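Putative calcium-regulated periplasmic protein (Bacteroides thetaiotaomicron, PDB 3DB7) is of unknown function but binds calcium ions and probably acts as a calcium-regulated protein of the periplasm. Local coordinates at residues 79-84 with 104-109. Numbering follows the deposited sequence.
With CA (calcium ion), chain D.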
loop_
_atom_site.group_PDB
_atom_site.type_symbol
_atom_site.label_atom_id
_atom_site.label_comp_id
_atom_site.label_asym_id
_atom_site.label_seq_id
_atom_site.Cartn_x
_atom_site.Cartn_y
_atom_site.Cartn_z
ATOM N N ALA A 79 -17.411 -8.803 -3.968
ATOM C CA ALA A 79 -17.860 -9.123 -5.310
ATOM C C ALA A 79 -17.636 -7.996 -6.287
ATOM O O ALA A 79 -17.263 -8.221 -7.438
ATOM C CB ALA A 79 -19.368 -9.528 -5.293
ATOM N N ALA A 80 -17.846 -6.761 -5.865
ATOM C CA ALA A 80 -17.725 -5.656 -6.815
ATOM C C ALA A 80 -16.266 -5.490 -7.237
ATOM O O ALA A 80 -15.954 -5.168 -8.376
ATOM C CB ALA A 80 -18.206 -4.310 -6.224
ATOM N N ILE A 81 -15.351 -5.801 -6.320
ATOM C CA ILE A 81 -13.913 -5.670 -6.645
ATOM C C ILE A 81 -13.500 -6.839 -7.578
ATOM O O ILE A 81 -12.805 -6.670 -8.569
ATOM C CB ILE A 81 -13.062 -5.634 -5.391
ATOM C CG1 ILE A 81 -13.322 -4.313 -4.651
ATOM C CG2 ILE A 81 -11.570 -5.815 -5.701
ATOM C CD1 ILE A 81 -12.602 -4.144 -3.264
ATOM N N GLN A 82 -14.014 -8.032 -7.294
ATOM C CA GLN A 82 -13.722 -9.220 -8.111
ATOM C C GLN A 82 -14.222 -9.022 -9.543
ATOM O O GLN A 82 -13.578 -9.366 -10.528
ATOM C CB GLN A 82 -14.323 -10.448 -7.449
ATOM C CG GLN A 82 -14.223 -11.706 -8.275
ATOM C CD GLN A 82 -12.812 -12.229 -8.481
ATOM O OE1 GLN A 82 -11.811 -11.584 -8.094
ATOM N NE2 GLN A 82 -12.715 -13.396 -9.122
ATOM N N LYS A 83 -15.387 -8.384 -9.671
ATOM C CA LYS A 83 -15.929 -8.111 -10.975
ATOM C C LYS A 83 -15.088 -7.081 -11.690
ATOM O O LYS A 83 -14.808 -7.274 -12.850
ATOM C CB LYS A 83 -17.386 -7.652 -10.942
ATOM C CG LYS A 83 -17.957 -7.405 -12.317
ATOM C CD LYS A 83 -19.430 -7.221 -12.336
ATOM C CE LYS A 83 -19.910 -6.816 -13.679
ATOM N NZ LYS A 83 -21.436 -6.661 -13.761
ATOM N N TYR A 84 -14.658 -6.007 -11.006
ATOM C CA TYR A 84 -13.806 -5.014 -11.652
ATOM C C TYR A 84 -12.514 -5.662 -12.169
ATOM O O TYR A 84 -12.060 -5.404 -13.285
ATOM C CB TYR A 84 -13.479 -3.838 -10.661
ATOM C CG TYR A 84 -12.809 -2.693 -11.320
ATOM C CD1 TYR A 84 -13.559 -1.707 -11.880
ATOM C CD2 TYR A 84 -11.424 -2.674 -11.492
ATOM C CE1 TYR A 84 -12.975 -0.703 -12.599
ATOM C CE2 TYR A 84 -10.851 -1.648 -12.164
ATOM C CZ TYR A 84 -11.636 -0.671 -12.727
ATOM O OH TYR A 84 -11.078 0.348 -13.507
ATOM N N TYR A 104 -10.108 -0.249 0.432
ATOM C CA TYR A 104 -9.461 -1.516 0.065
ATOM C C TYR A 104 -8.343 -1.236 -0.918
ATOM O O TYR A 104 -8.516 -0.404 -1.820
ATOM C CB TYR A 104 -10.387 -2.445 -0.687
ATOM C CG TYR A 104 -11.562 -2.866 0.047
ATOM C CD1 TYR A 104 -12.730 -2.100 0.055
ATOM C CD2 TYR A 104 -11.525 -4.048 0.746
ATOM C CE1 TYR A 104 -13.846 -2.511 0.732
ATOM C CE2 TYR A 104 -12.655 -4.490 1.487
ATOM C CZ TYR A 104 -13.791 -3.688 1.474
ATOM O OH TYR A 104 -14.959 -4.029 2.139
ATOM N N GLU A 105 -7.186 -1.888 -0.735
ATOM C CA GLU A 105 -6.100 -1.943 -1.737
ATOM C C GLU A 105 -6.088 -3.354 -2.314
ATOM O O GLU A 105 -6.342 -4.342 -1.594
ATOM C CB GLU A 105 -4.727 -1.748 -1.111
ATOM C CG GLU A 105 -4.379 -0.323 -0.610
ATOM C CD GLU A 105 -2.992 -0.263 0.061
ATOM O OE1 GLU A 105 -2.159 -1.200 -0.141
ATOM O OE2 GLU A 105 -2.739 0.708 0.800
ATOM N N VAL A 106 -5.823 -3.454 -3.621
ATOM C CA VAL A 106 -5.652 -4.724 -4.286
ATOM C C VAL A 106 -4.408 -4.681 -5.166
ATOM O O VAL A 106 -4.229 -3.736 -5.934
ATOM C CB VAL A 106 -6.888 -4.945 -5.163
ATOM C CG1 VAL A 106 -6.750 -6.157 -5.946
ATOM C CG2 VAL A 106 -8.172 -4.983 -4.232
ATOM N N LYS A 107 -3.528 -5.674 -5.023
ATOM C CA LYS A 107 -2.312 -5.780 -5.845
ATOM C C LYS A 107 -2.454 -6.956 -6.759
ATOM O O LYS A 107 -2.766 -8.075 -6.300
ATOM C CB LYS A 107 -1.060 -5.970 -4.983
ATOM C CG LYS A 107 0.241 -6.046 -5.730
ATOM C CD LYS A 107 0.816 -4.670 -5.987
ATOM C CE LYS A 107 2.274 -4.742 -6.480
ATOM N NZ LYS A 107 2.698 -3.487 -7.167
ATOM N N LEU A 108 -2.253 -6.741 -8.050
ATOM C CA LEU A 108 -2.502 -7.777 -9.038
ATOM C C LEU A 108 -1.163 -8.368 -9.502
ATOM O O LEU A 108 -0.095 -7.736 -9.361
ATOM C CB LEU A 108 -3.212 -7.205 -10.277
ATOM C CG LEU A 108 -4.538 -6.501 -10.000
ATOM C CD1 LEU A 108 -5.163 -5.944 -11.316
ATOM C CD2 LEU A 108 -5.491 -7.349 -9.214
ATOM N N SER A 109 -1.249 -9.533 -10.127
ATOM C CA SER A 109 -0.025 -10.213 -10.587
ATOM C C SER A 109 0.723 -9.476 -11.719
ATOM O O SER A 109 1.921 -9.735 -11.970
ATOM C CB SER A 109 -0.359 -11.629 -11.030
ATOM O OG SER A 109 -1.405 -11.621 -11.984
HETATM CA CA CA D . -3.321 2.207 2.433
HETATM O O HOH W 1 -5.306 2.942 2.957
HETATM O O HOH W 2 -4.823 3.537 1.142
HETATM O O HOH W 3 -3.866 3.943 3.880
HETATM O O HOH W 4 -3.038 2.363 4.719
#
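A single side chain, Ile81, makes the whole helix side of this contact, and its two branches split the work against strand 103-108. The end of the longer branch, CD1, sits over one face of the Tyr104 ring, 4.1 Å from the ring centroid and 28° off the normal, a CH-pi contact displaced toward the root of the ring. CD1 lies 3.7 Å from Tyr104 CG and nearly as close to its CB. An extended outer chain (chi2 176°) carries that methyl out to the tyrosine, while the shorter branch, CG2, meets Val106 CG2 at 3.8 Å, the isoleucine and valine running antiparallel to one another. Tyr104 and Val106, two positions apart, thus present the same strand face to helix 79-88, which packs on the antiparallel sheet of this PepSY-like region. Phe116, on the adjoining strand 113-117, also touches Ile81, and Val94 packs on Val106 from strand 94-99. Between the two apolar contacts of the strand, Glu105 points away from the helix. In one of its two modelled conformers, an extended chain brings Glu105 OE2 to 2.3 Å from a calcium ion, whose shell includes four waters and OE2 of Glu105 of the second subunit, so that the ion links the two chains.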